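Local atomic coordinates of putative ATP-dependent endonuclease of the OLD family (Thermus scotoductus, PDB entry 6P74), a protein that degrades linear and supercoiled double-stranded DNA in the 5'-to-3' direction with divalent metal ions, and also hydrolyses ATP when stimulated by DNA. Residues M1-N9 with I16-T24; V317-R327 with L414-I424. One frame throughout, in Å; residues are numbered along the deposited sequence.

Contact 1 closes the N-terminal beta hairpin of the ATPase domain, and contact 2, later in the chain, joins the C-terminal part of that domain to the Toprim nuclease domain. Their centres lie about 16 Å apart. The sheet that holds the neighbouring strands 23-27 and 323-328 connects them, and Arg324 NE reaches Pro19 O at 2.8 Å, a probable hydrogen bond. Both approach the inferred ATP site: the side chain of Ile16 is about 7 Å from that of Gly33, and that of Arg327 about 4 Å from that of Ala32. In contact 2 the side chain of Ile415 is about 11 Å from that of Glu377, an inferred metal ligand of the nuclease site.

Contact 1: M1-N9 with I16-T24; sequences MLKRLQVKN and IDLPLGPLT
Leu5, Val7, Ile16 and Leu18 send their branched side chains to one face of a two-stranded pairing, where they form an apolar row. Val7 and Ile16 lie side by side, CB of Val7 against CG1 of Ile16 at 3.7 Å, while Leu5 and Leu18 meet more loosely through their CD2 methyls. Leu20 extends the row: its CD1 packs 3.6 Å from CB of Leu2. Such compact aliphatic chains suit a buried face, and helix 34-45 touches it through Ile37, Ile41 and Leu45. The strands are the two arms of an antiparallel beta hairpin, with Leu5-Leu18 and Val7-Ile16 as hydrogen-bonded pairs. Leu5 N reaches Leu18 O at 3.0 Å, and Leu18 N returns the bond to Leu5 O. A classic beta bulge at Lys3 and Arg4, both facing His75, interrupts the pairing of strand 2-8 with strand 70-76 on its other edge. Leu20 N still reaches Lys3 O at 2.9 Å, coming from above the carbonyl plane. On the opposite, partly exposed face, the opposite charges of Arg4 and Asp17 pair in a side-on salt bridge, NE to OD1 and NH2 to OD2, each at 3.0 Å. The guanidinium lies only 11° from the carboxylate plane, carried there by an extended Arg4 chain (chi1 172°). Gln6 CG flanks this carboxylate, while Gln6 OE1 accepts a hydrogen bond from His75 NE2.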
ATOM      1  N   MET A   1      -8.489   4.958  25.972  1.00 75.49           N
ATOM      2  CA  MET A   1      -8.982   4.998  24.603  1.00 77.03           C
ATOM      3  C   MET A   1      -8.525   6.238  23.849  1.00 75.90           C
ATOM      4  O   MET A   1      -8.259   7.287  24.451  1.00 75.34           O
ATOM      5  CB  MET A   1     -10.505   4.936  24.582  1.00 73.33           C
ATOM      6  CG  MET A   1     -11.161   6.112  25.214  1.00 76.27           C
ATOM      7  SD  MET A   1     -12.800   6.238  24.501  1.00 93.60           S
ATOM      8  CE  MET A   1     -13.604   7.130  25.830  1.00 99.88           C
ATOM      9  N   LEU A   2      -8.432   6.108  22.526  1.00 65.23           N
ATOM     10  CA  LEU A   2      -8.128   7.260  21.695  1.00 67.93           C
ATOM     11  C   LEU A   2      -9.291   8.244  21.736  1.00 70.32           C
ATOM     12  O   LEU A   2     -10.457   7.851  21.800  1.00 68.81           O
ATOM     13  CB  LEU A   2      -7.820   6.818  20.264  1.00 63.08           C
ATOM     14  CG  LEU A   2      -6.781   5.680  20.285  1.00 68.21           C
ATOM     15  CD1 LEU A   2      -6.413   5.228  18.899  1.00 68.60           C
ATOM     16  CD2 LEU A   2      -5.517   6.066  21.073  1.00 71.65           C
ATOM     17  N   LYS A   3      -8.960   9.535  21.751  1.00 66.93           N
ATOM     18  CA  LYS A   3      -9.935  10.593  21.927  1.00 64.14           C
ATOM     19  C   LYS A   3     -10.023  11.536  20.746  1.00 67.46           C
ATOM     20  O   LYS A   3     -11.056  12.187  20.566  1.00 67.89           O
ATOM     21  CB  LYS A   3      -9.595  11.412  23.182  1.00 71.01           C
ATOM     22  CG  LYS A   3     -10.047  10.777  24.483  1.00 75.21           C
ATOM     23  CD  LYS A   3     -11.577  10.723  24.530  1.00 80.65           C
ATOM     24  CE  LYS A   3     -12.068  10.309  25.899  1.00 93.94           C
ATOM     25  NZ  LYS A   3     -13.547  10.428  25.973  1.00 98.75           N
ATOM     26  N   ARG A   4      -8.983  11.625  19.932  1.00 69.90           N
ATOM     27  CA  ARG A   4      -8.968  12.668  18.928  1.00 66.48           C
ATOM     28  C   ARG A   4      -7.807  12.347  18.014  1.00 67.88           C
ATOM     29  O   ARG A   4      -6.828  11.733  18.452  1.00 62.59           O
ATOM     30  CB  ARG A   4      -8.895  14.043  19.594  1.00 69.65           C
ATOM     31  CG  ARG A   4      -8.698  15.202  18.670  1.00 68.94           C
ATOM     32  CD  ARG A   4      -8.707  16.480  19.480  1.00 73.63           C
ATOM     33  NE  ARG A   4      -8.384  17.660  18.677  1.00 81.47           N
ATOM     34  CZ  ARG A   4      -7.979  18.823  19.182  1.00 90.19           C
ATOM     35  NH1 ARG A   4      -7.838  18.969  20.495  1.00 93.53           N
ATOM     36  NH2 ARG A   4      -7.703  19.841  18.376  1.00 89.77           N
ATOM     37  N   LEU A   5      -7.944  12.724  16.743  1.00 70.39           N
ATOM     38  CA  LEU A   5      -6.908  12.530  15.740  1.00 70.53           C
ATOM     39  C   LEU A   5      -6.777  13.831  14.962  1.00 71.64           C
ATOM     40  O   LEU A   5      -7.784  14.395  14.525  1.00 75.07           O
ATOM     41  CB  LEU A   5      -7.205  11.377  14.781  1.00 64.02           C
ATOM     42  CG  LEU A   5      -6.301  11.295  13.547  1.00 64.68           C
ATOM     43  CD1 LEU A   5      -4.939  10.792  13.940  1.00 68.63           C
ATOM     44  CD2 LEU A   5      -6.912  10.388  12.519  1.00 63.83           C
ATOM     45  N   GLN A   6      -5.546  14.307  14.783  1.00 71.28           N
ATOM     46  CA  GLN A   6      -5.278  15.448  13.913  1.00 68.93           C
ATOM     47  C   GLN A   6      -4.263  15.034  12.864  1.00 68.85           C
ATOM     48  O   GLN A   6      -3.248  14.412  13.189  1.00 67.28           O
ATOM     49  CB  GLN A   6      -4.772  16.656  14.689  1.00 61.31           C
ATOM     50  CG  GLN A   6      -5.830  17.279  15.565  1.00 68.00           C
ATOM     51  CD  GLN A   6      -5.249  18.133  16.683  1.00 81.54           C
ATOM     52  OE1 GLN A   6      -4.527  17.640  17.562  1.00 83.09           O
ATOM     53  NE2 GLN A   6      -5.564  19.422  16.656  1.00 81.17           N
ATOM     54  N   VAL A   7      -4.548  15.354  11.606  1.00 68.65           N
ATOM     55  CA  VAL A   7      -3.665  14.992  10.511  1.00 75.63           C
ATOM     56  C   VAL A   7      -3.473  16.207   9.622  1.00 81.00           C
ATOM     57  O   VAL A   7      -4.448  16.850   9.220  1.00 80.95           O
ATOM     58  CB  VAL A   7      -4.219  13.805   9.705  1.00 71.56           C
ATOM     59  CG1 VAL A   7      -3.242  13.398   8.630  1.00 73.81           C
ATOM     60  CG2 VAL A   7      -4.492  12.638  10.625  1.00 68.00           C
ATOM     61  N   LYS A   8      -2.220  16.528   9.323  1.00 79.92           N
ATOM     62  CA  LYS A   8      -1.900  17.651   8.455  1.00 83.09           C
ATOM     63  C   LYS A   8      -0.902  17.182   7.414  1.00 83.68           C
ATOM     64  O   LYS A   8       0.191  16.723   7.763  1.00 83.09           O
ATOM     65  CB  LYS A   8      -1.328  18.832   9.251  1.00 85.62           C
ATOM     66  CG  LYS A   8      -2.252  19.377  10.323  1.00 87.96           C
ATOM     67  CD  LYS A   8      -1.713  20.686  10.897  1.00 93.67           C
ATOM     68  CE  LYS A   8      -2.758  21.378  11.775  1.00 96.97           C
ATOM     69  NZ  LYS A   8      -2.635  22.872  11.768  1.00104.90           N
ATOM     70  N   ASN A   9      -1.284  17.282   6.143  1.00 82.75           N
ATOM     71  CA  ASN A   9      -0.371  17.117   5.021  1.00 86.70           C
ATOM     72  C   ASN A   9       0.011  15.663   4.756  1.00 89.49           C
ATOM     73  O   ASN A   9       1.044  15.394   4.117  1.00 93.94           O
ATOM     74  CB  ASN A   9       0.888  17.972   5.225  1.00 86.32           C
ATOM     75  CG  ASN A   9       0.581  19.460   5.223  1.00 88.18           C
ATOM     76  OD1 ASN A   9      -0.193  19.939   4.396  1.00 94.20           O
ATOM     77  ND2 ASN A   9       1.178  20.195   6.151  1.00 83.35           N
ATOM     78  N   ILE A  16      -7.296  17.881   9.044  1.00 80.98           N
ATOM     79  CA  ILE A  16      -8.496  17.211   9.526  1.00 81.71           C
ATOM     80  C   ILE A  16      -8.320  17.078  11.028  1.00 77.09           C
ATOM     81  O   ILE A  16      -7.207  16.970  11.549  1.00 78.64           O
ATOM     82  CB  ILE A  16      -8.891  15.839   8.933  1.00 75.71           C
ATOM     83  CG1 ILE A  16      -7.733  14.864   9.107  1.00 72.63           C
ATOM     84  CG2 ILE A  16      -9.287  15.990   7.468  1.00 68.92           C
ATOM     85  CD1 ILE A  16      -8.151  13.422   9.248  1.00 75.32           C
ATOM     86  N   ASP A  17      -9.454  17.034  11.713  1.00 74.55           N
ATOM     87  CA  ASP A  17      -9.484  16.964  13.167  1.00 70.24           C
ATOM     88  C   ASP A  17     -10.778  16.258  13.563  1.00 70.15           C
ATOM     89  O   ASP A  17     -11.863  16.818  13.380  1.00 73.64           O
ATOM     90  CB  ASP A  17      -9.403  18.377  13.741  1.00 74.62           C
ATOM     91  CG  ASP A  17      -9.356  18.403  15.251  1.00 81.27           C
ATOM     92  OD1 ASP A  17      -9.484  17.324  15.890  1.00 74.49           O
ATOM     93  OD2 ASP A  17      -9.199  19.523  15.793  1.00 86.59           O
ATOM     94  N   LEU A  18     -10.689  15.039  14.088  1.00 70.50           N
ATOM     95  CA  LEU A  18     -11.960  14.431  14.457  1.00 75.09           C
ATOM     96  C   LEU A  18     -11.914  13.815  15.844  1.00 69.24           C
ATOM     97  O   LEU A  18     -10.878  13.297  16.275  1.00 64.83           O
ATOM     98  CB  LEU A  18     -12.395  13.357  13.445  1.00 76.06           C
ATOM     99  CG  LEU A  18     -11.527  12.116  13.327  1.00 75.06           C
ATOM    100  CD1 LEU A  18     -12.406  10.884  13.089  1.00 76.41           C
ATOM    101  CD2 LEU A  18     -10.563  12.316  12.189  1.00 72.30           C
ATOM    102  N   PRO A  19     -13.031  13.846  16.562  1.00 70.68           N
ATOM    103  CA  PRO A  19     -13.101  13.107  17.826  1.00 65.69           C
ATOM    104  C   PRO A  19     -13.168  11.617  17.567  1.00 72.56           C
ATOM    105  O   PRO A  19     -13.612  11.160  16.507  1.00 69.58           O
ATOM    106  CB  PRO A  19     -14.395  13.608  18.472  1.00 61.90           C
ATOM    107  CG  PRO A  19     -15.264  14.017  17.260  1.00 70.32           C
ATOM    108  CD  PRO A  19     -14.275  14.586  16.262  1.00 67.56           C
ATOM    109  N   LEU A  20     -12.699  10.859  18.552  1.00 72.81           N
ATOM    110  CA  LEU A  20     -12.775   9.411  18.534  1.00 66.82           C
ATOM    111  C   LEU A  20     -13.514   8.958  19.781  1.00 64.26           C
ATOM    112  O   LEU A  20     -13.271   9.472  20.870  1.00 74.96           O
ATOM    113  CB  LEU A  20     -11.386   8.789  18.470  1.00 59.80           C
ATOM    114  CG  LEU A  20     -10.567   9.145  17.227  1.00 64.02           C
ATOM    115  CD1 LEU A  20      -9.137   8.670  17.411  1.00 61.50           C
ATOM    116  CD2 LEU A  20     -11.157   8.501  16.007  1.00 63.34           C
ATOM    117  N   GLY A  21     -14.433   8.015  19.612  1.00 60.03           N
ATOM    118  CA  GLY A  21     -15.202   7.498  20.719  1.00 63.19           C
ATOM    119  C   GLY A  21     -15.116   5.989  20.836  1.00 71.18           C
ATOM    120  O   GLY A  21     -14.437   5.312  20.052  1.00 71.23           O
ATOM    121  N   PRO A  22     -15.828   5.434  21.819  1.00 75.79           N
ATOM    122  CA  PRO A  22     -15.668   3.996  22.110  1.00 71.48           C
ATOM    123  C   PRO A  22     -15.988   3.136  20.907  1.00 74.36           C
ATOM    124  O   PRO A  22     -15.366   2.088  20.690  1.00 72.47           O
ATOM    125  CB  PRO A  22     -16.657   3.752  23.264  1.00 70.72           C
ATOM    126  CG  PRO A  22     -17.043   5.115  23.771  1.00 78.23           C
ATOM    127  CD  PRO A  22     -16.923   6.048  22.591  1.00 74.02           C
ATOM    128  N   LEU A  23     -16.962   3.569  20.117  1.00 68.42           N
ATOM    129  CA  LEU A  23     -17.207   3.032  18.793  1.00 68.81           C
ATOM    130  C   LEU A  23     -17.117   4.209  17.839  1.00 71.22           C
ATOM    131  O   LEU A  23     -17.816   5.211  18.029  1.00 70.43           O
ATOM    132  CB  LEU A  23     -18.581   2.374  18.715  1.00 76.10           C
ATOM    133  CG  LEU A  23     -18.819   1.371  17.604  1.00 82.77           C
ATOM    134  CD1 LEU A  23     -17.919   0.183  17.827  1.00 88.66           C
ATOM    135  CD2 LEU A  23     -20.265   0.948  17.635  1.00 86.90           C
ATOM    136  N   THR A  24     -16.239   4.105  16.841  1.00 67.97           N
ATOM    137  CA  THR A  24     -16.089   5.137  15.820  1.00 64.71           C
ATOM    138  C   THR A  24     -16.287   4.461  14.469  1.00 67.22           C
ATOM    139  O   THR A  24     -15.492   3.599  14.083  1.00 69.52           O
ATOM    140  CB  THR A  24     -14.731   5.830  15.916  1.00 65.10           C
ATOM    141  OG1 THR A  24     -14.472   6.224  17.276  1.00 69.43           O
ATOM    142  CG2 THR A  24     -14.718   7.055  15.043  1.00 61.88           C
TER

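Contact 2: V317-R327 with L414-I424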
ATOM      1  N   VAL A 317     -27.726   4.472  12.086  1.00 69.03           N
ATOM      2  CA  VAL A 317     -28.141   5.858  12.282  1.00 76.02           C
ATOM      3  C   VAL A 317     -28.577   6.105  13.725  1.00 84.62           C
ATOM      4  O   VAL A 317     -28.476   7.231  14.221  1.00 93.79           O
ATOM      5  CB  VAL A 317     -29.250   6.261  11.290  1.00 81.66           C
ATOM      6  CG1 VAL A 317     -30.423   5.439  11.547  1.00 80.16           C
ATOM      7  CG2 VAL A 317     -29.653   7.680  11.491  1.00 92.54           C
ATOM      8  N   ASN A 318     -29.068   5.085  14.425  1.00 82.90           N
ATOM      9  CA  ASN A 318     -29.483   5.303  15.805  1.00 84.79           C
ATOM     10  C   ASN A 318     -28.289   5.503  16.717  1.00 86.91           C
ATOM     11  O   ASN A 318     -28.440   6.017  17.825  1.00 93.17           O
ATOM     12  CB  ASN A 318     -30.346   4.138  16.290  1.00 94.03           C
ATOM     13  CG  ASN A 318     -31.499   3.843  15.335  1.00113.80           C
ATOM     14  OD1 ASN A 318     -32.574   4.460  15.413  1.00114.53           O
ATOM     15  ND2 ASN A 318     -31.270   2.911  14.404  1.00120.17           N
ATOM     16  N   ARG A 319     -27.105   5.140  16.265  1.00 64.74           N
ATOM     17  CA  ARG A 319     -25.897   5.386  17.032  1.00 69.76           C
ATOM     18  C   ARG A 319     -25.298   6.468  16.128  1.00 64.99           C
ATOM     19  O   ARG A 319     -24.643   6.172  15.124  1.00 67.57           O
ATOM     20  CB  ARG A 319     -25.074   4.094  17.080  1.00 74.43           C
ATOM     21  CG  ARG A 319     -24.138   3.962  18.243  1.00 84.11           C
ATOM     22  CD  ARG A 319     -23.528   2.565  18.249  1.00 94.73           C
ATOM     23  NE  ARG A 319     -24.326   1.580  18.981  1.00 92.98           N
ATOM     24  CZ  ARG A 319     -24.038   1.178  20.219  1.00 90.41           C
ATOM     25  NH1 ARG A 319     -22.970   1.670  20.848  1.00 82.69           N
ATOM     26  NH2 ARG A 319     -24.801   0.274  20.820  1.00 94.82           N
ATOM     27  N   PHE A 320     -25.533   7.735  16.470  1.00 70.64           N
ATOM     28  CA  PHE A 320     -25.189   8.816  15.553  1.00 72.12           C
ATOM     29  C   PHE A 320     -23.900   9.358  16.166  1.00 66.96           C
ATOM     30  O   PHE A 320     -23.091   9.944  15.438  1.00 61.97           O
ATOM     31  CB  PHE A 320     -26.218   9.943  15.370  1.00 62.63           C
ATOM     32  CG  PHE A 320     -26.762  10.481  16.655  1.00 65.44           C
ATOM     33  CD1 PHE A 320     -26.018  11.358  17.427  1.00 64.33           C
ATOM     34  CD2 PHE A 320     -28.042  10.132  17.084  1.00 64.80           C
ATOM     35  CE1 PHE A 320     -26.526  11.863  18.625  1.00 68.67           C
ATOM     36  CE2 PHE A 320     -28.561  10.626  18.280  1.00 59.09           C
ATOM     37  CZ  PHE A 320     -27.805  11.494  19.050  1.00 67.02           C
ATOM     38  N   GLU A 321     -23.666   9.149  17.467  1.00 61.86           N
ATOM     39  CA  GLU A 321     -22.411   9.615  18.046  1.00 70.88           C
ATOM     40  C   GLU A 321     -21.213   8.940  17.394  1.00 65.36           C
ATOM     41  O   GLU A 321     -20.134   9.536  17.320  1.00 60.74           O
ATOM     42  CB  GLU A 321     -22.377   9.377  19.564  1.00 76.92           C
ATOM     43  CG  GLU A 321     -23.489  10.087  20.345  1.00 78.49           C
ATOM     44  CD  GLU A 321     -24.784   9.283  20.394  1.00 81.68           C
ATOM     45  OE1 GLU A 321     -24.948   8.337  19.587  1.00 81.88           O
ATOM     46  OE2 GLU A 321     -25.641   9.596  21.247  1.00 80.82           O
ATOM     47  N   ALA A 322     -21.378   7.698  16.926  1.00 63.69           N
ATOM     48  CA  ALA A 322     -20.255   6.955  16.352  1.00 69.94           C
ATOM     49  C   ALA A 322     -19.853   7.452  14.967  1.00 71.29           C
ATOM     50  O   ALA A 322     -18.712   7.224  14.547  1.00 70.67           O
ATOM     51  CB  ALA A 322     -20.595   5.473  16.266  1.00 66.96           C
ATOM     52  N   LEU A 323     -20.742   8.167  14.281  1.00 66.52           N
ATOM     53  CA  LEU A 323     -20.606   8.406  12.855  1.00 57.59           C
ATOM     54  C   LEU A 323     -19.579   9.476  12.543  1.00 61.81           C
ATOM     55  O   LEU A 323     -19.576  10.556  13.150  1.00 68.95           O
ATOM     56  CB  LEU A 323     -21.958   8.797  12.269  1.00 61.21           C
ATOM     57  CG  LEU A 323     -22.952   7.631  12.240  1.00 60.35           C
ATOM     58  CD1 LEU A 323     -24.326   8.072  11.754  1.00 57.27           C
ATOM     59  CD2 LEU A 323     -22.399   6.463  11.409  1.00 61.20           C
ATOM     60  N   ARG A 324     -18.705   9.157  11.591  1.00 62.15           N
ATOM     61  CA  ARG A 324     -17.796  10.103  10.961  1.00 63.90           C
ATOM     62  C   ARG A 324     -17.917   9.897   9.465  1.00 64.10           C
ATOM     63  O   ARG A 324     -17.672   8.786   8.976  1.00 64.56           O
ATOM     64  CB  ARG A 324     -16.332   9.879  11.389  1.00 65.51           C
ATOM     65  CG  ARG A 324     -16.087   9.690  12.871  1.00 66.49           C
ATOM     66  CD  ARG A 324     -16.292  10.984  13.626  1.00 66.41           C
ATOM     67  NE  ARG A 324     -15.966  10.780  15.028  1.00 73.27           N
ATOM     68  CZ  ARG A 324     -16.847  10.430  15.954  1.00 67.68           C
ATOM     69  NH1 ARG A 324     -18.133  10.271  15.629  1.00 55.02           N
ATOM     70  NH2 ARG A 324     -16.437  10.243  17.197  1.00 64.64           N
ATOM     71  N   LEU A 325     -18.260  10.954   8.734  1.00 62.87           N
ATOM     72  CA  LEU A 325     -18.422  10.866   7.281  1.00 64.72           C
ATOM     73  C   LEU A 325     -17.307  11.653   6.600  1.00 62.71           C
ATOM     74  O   LEU A 325     -17.106  12.838   6.892  1.00 66.89           O
ATOM     75  CB  LEU A 325     -19.814  11.357   6.864  1.00 66.84           C
ATOM     76  CG  LEU A 325     -20.178  11.549   5.389  1.00 73.14           C
ATOM     77  CD1 LEU A 325     -19.941  10.312   4.573  1.00 76.48           C
ATOM     78  CD2 LEU A 325     -21.643  11.943   5.295  1.00 80.37           C
ATOM     79  N   VAL A 326     -16.572  10.986   5.710  1.00 66.86           N
ATOM     80  CA  VAL A 326     -15.333  11.507   5.130  1.00 71.23           C
ATOM     81  C   VAL A 326     -15.518  11.625   3.623  1.00 77.18           C
ATOM     82  O   VAL A 326     -15.933  10.661   2.970  1.00 77.27           O
ATOM     83  CB  VAL A 326     -14.124  10.604   5.455  1.00 72.42           C
ATOM     84  CG1 VAL A 326     -12.826  11.144   4.807  1.00 73.79           C
ATOM     85  CG2 VAL A 326     -13.931  10.470   6.948  1.00 69.61           C
ATOM     86  N   ARG A 327     -15.208  12.797   3.067  1.00 81.31           N
ATOM     87  CA  ARG A 327     -15.326  12.963   1.624  1.00 82.94           C
ATOM     88  C   ARG A 327     -14.559  14.200   1.176  1.00 88.49           C
ATOM     89  O   ARG A 327     -14.170  15.042   1.994  1.00 89.35           O
ATOM     90  CB  ARG A 327     -16.794  13.037   1.193  1.00 82.81           C
ATOM     91  CG  ARG A 327     -17.434  14.347   1.414  1.00 82.09           C
ATOM     92  CD  ARG A 327     -18.920  14.180   1.401  1.00 92.49           C
ATOM     93  NE  ARG A 327     -19.455  14.848   2.572  1.00101.04           N
ATOM     94  CZ  ARG A 327     -20.719  14.821   2.959  1.00 93.86           C
ATOM     95  NH1 ARG A 327     -21.636  14.147   2.266  1.00 87.48           N
ATOM     96  NH2 ARG A 327     -21.045  15.480   4.058  1.00 92.33           N
ATOM     97  N   LEU A 414     -35.525  12.456  13.021  1.00 60.71           N
ATOM     98  CA  LEU A 414     -34.264  11.834  13.399  1.00 63.84           C
ATOM     99  C   LEU A 414     -33.298  11.828  12.225  1.00 61.90           C
ATOM    100  O   LEU A 414     -32.161  12.287  12.346  1.00 65.50           O
ATOM    101  CB  LEU A 414     -34.509  10.420  13.923  1.00 63.20           C
ATOM    102  CG  LEU A 414     -33.306   9.628  14.432  1.00 67.01           C
ATOM    103  CD1 LEU A 414     -32.477  10.475  15.407  1.00 63.62           C
ATOM    104  CD2 LEU A 414     -33.822   8.405  15.144  1.00 65.50           C
ATOM    105  N   ILE A 415     -33.750  11.343  11.065  1.00 62.10           N
ATOM    106  CA  ILE A 415     -32.858  11.206   9.918  1.00 59.86           C
ATOM    107  C   ILE A 415     -32.449  12.575   9.399  1.00 61.91           C
ATOM    108  O   ILE A 415     -31.313  12.764   8.945  1.00 67.39           O
ATOM    109  CB  ILE A 415     -33.515  10.369   8.798  1.00 60.40           C
ATOM    110  CG1 ILE A 415     -33.955   9.003   9.305  1.00 60.56           C
ATOM    111  CG2 ILE A 415     -32.559  10.213   7.615  1.00 51.64           C
ATOM    112  CD1 ILE A 415     -32.881   8.256  10.008  1.00 64.82           C
ATOM    113  N   VAL A 416     -33.378  13.541   9.413  1.00 60.35           N
ATOM    114  CA  VAL A 416     -33.026  14.915   9.064  1.00 58.21           C
ATOM    115  C   VAL A 416     -31.882  15.419   9.946  1.00 63.17           C
ATOM    116  O   VAL A 416     -30.903  15.993   9.456  1.00 67.21           O
ATOM    117  CB  VAL A 416     -34.253  15.832   9.161  1.00 57.88           C
ATOM    118  CG1 VAL A 416     -33.803  17.285   9.364  1.00 57.77           C
ATOM    119  CG2 VAL A 416     -35.075  15.727   7.899  1.00 59.78           C
ATOM    120  N   GLY A 417     -31.987  15.205  11.262  1.00 56.76           N
ATOM    121  CA  GLY A 417     -30.956  15.696  12.172  1.00 62.45           C
ATOM    122  C   GLY A 417     -29.591  15.085  11.904  1.00 64.58           C
ATOM    123  O   GLY A 417     -28.570  15.768  11.968  1.00 75.86           O
ATOM    124  N   VAL A 418     -29.561  13.802  11.562  1.00 61.82           N
ATOM    125  CA  VAL A 418     -28.311  13.156  11.184  1.00 63.37           C
ATOM    126  C   VAL A 418     -27.808  13.704   9.852  1.00 66.34           C
ATOM    127  O   VAL A 418     -26.641  14.096   9.731  1.00 64.88           O
ATOM    128  CB  VAL A 418     -28.499  11.628  11.146  1.00 64.85           C
ATOM    129  CG1 VAL A 418     -27.288  10.962  10.544  1.00 66.30           C
ATOM    130  CG2 VAL A 418     -28.750  11.114  12.552  1.00 70.06           C
ATOM    131  N   CYS A 419     -28.679  13.762   8.835  1.00 62.47           N
ATOM    132  CA  CYS A 419     -28.261  14.326   7.550  1.00 63.52           C
ATOM    133  C   CYS A 419     -27.765  15.762   7.699  1.00 62.41           C
ATOM    134  O   CYS A 419     -26.749  16.147   7.104  1.00 57.43           O
ATOM    135  CB  CYS A 419     -29.410  14.290   6.537  1.00 58.48           C
ATOM    136  SG  CYS A 419     -29.863  12.661   5.999  1.00 64.33           S
ATOM    137  N   LYS A 420     -28.482  16.581   8.465  1.00 61.41           N
ATOM    138  CA  LYS A 420     -28.015  17.938   8.691  1.00 65.74           C
ATOM    139  C   LYS A 420     -26.635  17.931   9.345  1.00 77.80           C
ATOM    140  O   LYS A 420     -25.701  18.583   8.861  1.00 80.29           O
ATOM    141  CB  LYS A 420     -29.032  18.718   9.528  1.00 70.04           C
ATOM    142  CG  LYS A 420     -29.643  19.891   8.756  1.00 81.40           C
ATOM    143  CD  LYS A 420     -30.645  20.704   9.550  1.00 89.74           C
ATOM    144  CE  LYS A 420     -30.328  20.781  11.041  1.00 87.58           C
ATOM    145  NZ  LYS A 420     -31.396  21.505  11.821  1.00 78.83           N
ATOM    146  N   ALA A 421     -26.466  17.145  10.415  1.00 75.90           N
ATOM    147  CA  ALA A 421     -25.169  17.094  11.095  1.00 69.05           C
ATOM    148  C   ALA A 421     -24.067  16.520  10.205  1.00 70.05           C
ATOM    149  O   ALA A 421     -22.881  16.801  10.419  1.00 75.85           O
ATOM    150  CB  ALA A 421     -25.276  16.270  12.387  1.00 61.87           C
ATOM    151  N   LEU A 422     -24.419  15.719   9.206  1.00 69.95           N
ATOM    152  CA  LEU A 422     -23.404  15.070   8.386  1.00 64.76           C
ATOM    153  C   LEU A 422     -23.208  15.734   7.044  1.00 66.11           C
ATOM    154  O   LEU A 422     -22.370  15.271   6.268  1.00 65.27           O
ATOM    155  CB  LEU A 422     -23.732  13.588   8.162  1.00 60.00           C
ATOM    156  CG  LEU A 422     -23.597  12.724   9.423  1.00 65.45           C
ATOM    157  CD1 LEU A 422     -23.753  11.218   9.115  1.00 66.20           C
ATOM    158  CD2 LEU A 422     -22.306  13.014  10.160  1.00 70.32           C
ATOM    159  N   ASP A 423     -23.983  16.777   6.739  1.00 74.55           N
ATOM    160  CA  ASP A 423     -23.948  17.440   5.438  1.00 77.79           C
ATOM    161  C   ASP A 423     -24.300  16.494   4.287  1.00 71.29           C
ATOM    162  O   ASP A 423     -23.723  16.560   3.198  1.00 72.85           O
ATOM    163  CB  ASP A 423     -22.597  18.112   5.206  1.00 94.29           C
ATOM    164  CG  ASP A 423     -22.504  19.451   5.902  1.00111.73           C
ATOM    165  OD1 ASP A 423     -23.279  20.359   5.509  1.00114.31           O
ATOM    166  OD2 ASP A 423     -21.695  19.574   6.861  1.00119.07           O
ATOM    167  N   ILE A 424     -25.291  15.637   4.496  1.00 68.95           N
ATOM    168  CA  ILE A 424     -25.881  14.853   3.414  1.00 67.86           C
ATOM    169  C   ILE A 424     -27.035  15.668   2.838  1.00 67.92           C
ATOM    170  O   ILE A 424     -27.912  16.092   3.602  1.00 63.10           O
ATOM    171  CB  ILE A 424     -26.360  13.487   3.915  1.00 66.97           C
ATOM    172  CG1 ILE A 424     -25.216  12.759   4.614  1.00 70.60           C
ATOM    173  CG2 ILE A 424     -26.876  12.651   2.777  1.00 63.30           C
ATOM    174  CD1 ILE A 424     -25.684  11.744   5.643  1.00 67.34           C
TER
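Val317 and Val418 meet through their CG2 methyls at 3.7 Å, in an apolar seam between the loop and strand of 317-327 and helix 414-422. The same methyl of Val317 touches CD1 of Ile415, the two side chains crossing at about a right angle. Phe320 contributes CB rather than its ring to Val418. Farther along, Leu323 and Leu422 cross at their CD1 methyls, and CD2 of Leu325 lies 3.7 Å from CG1 of Ile424. Leu325 has CG anti to its own N (chi1 172°), which carries CD2 to the last helical turn. Beta-branched and leucine side chains suit this buried seam because they fill it without needing polar partners.

The polar interactions between the two segments gather at the helix C-terminus, where Asp423, with positive phi, completes a Schellman motif. Arg327 sends NH2 to Leu422 O at 2.6 Å and to Asp423 O at 3.0 Å, both bent, weak hydrogen bonds; Ser337 OG adds another weak one to Leu422 O. The positive charge probably suits the carbonyls that end the helix, where the dipole is negative. CD2 of Leu325 lies 3.5 Å above the guanidinium plane of Arg327, toward its rim. A bound sulfate, probably from the crystallisation liquor, lies about 3 Å from the Arg327 side chain, close to the inferred ATP site.

Helix 341-355 adds Leu347 beside Phe320 and Val418; strand 323-328 itself runs between strands 23-27 and 334-337, and the Toprim helix packs against one face of it, next to the outermost strand 334-337.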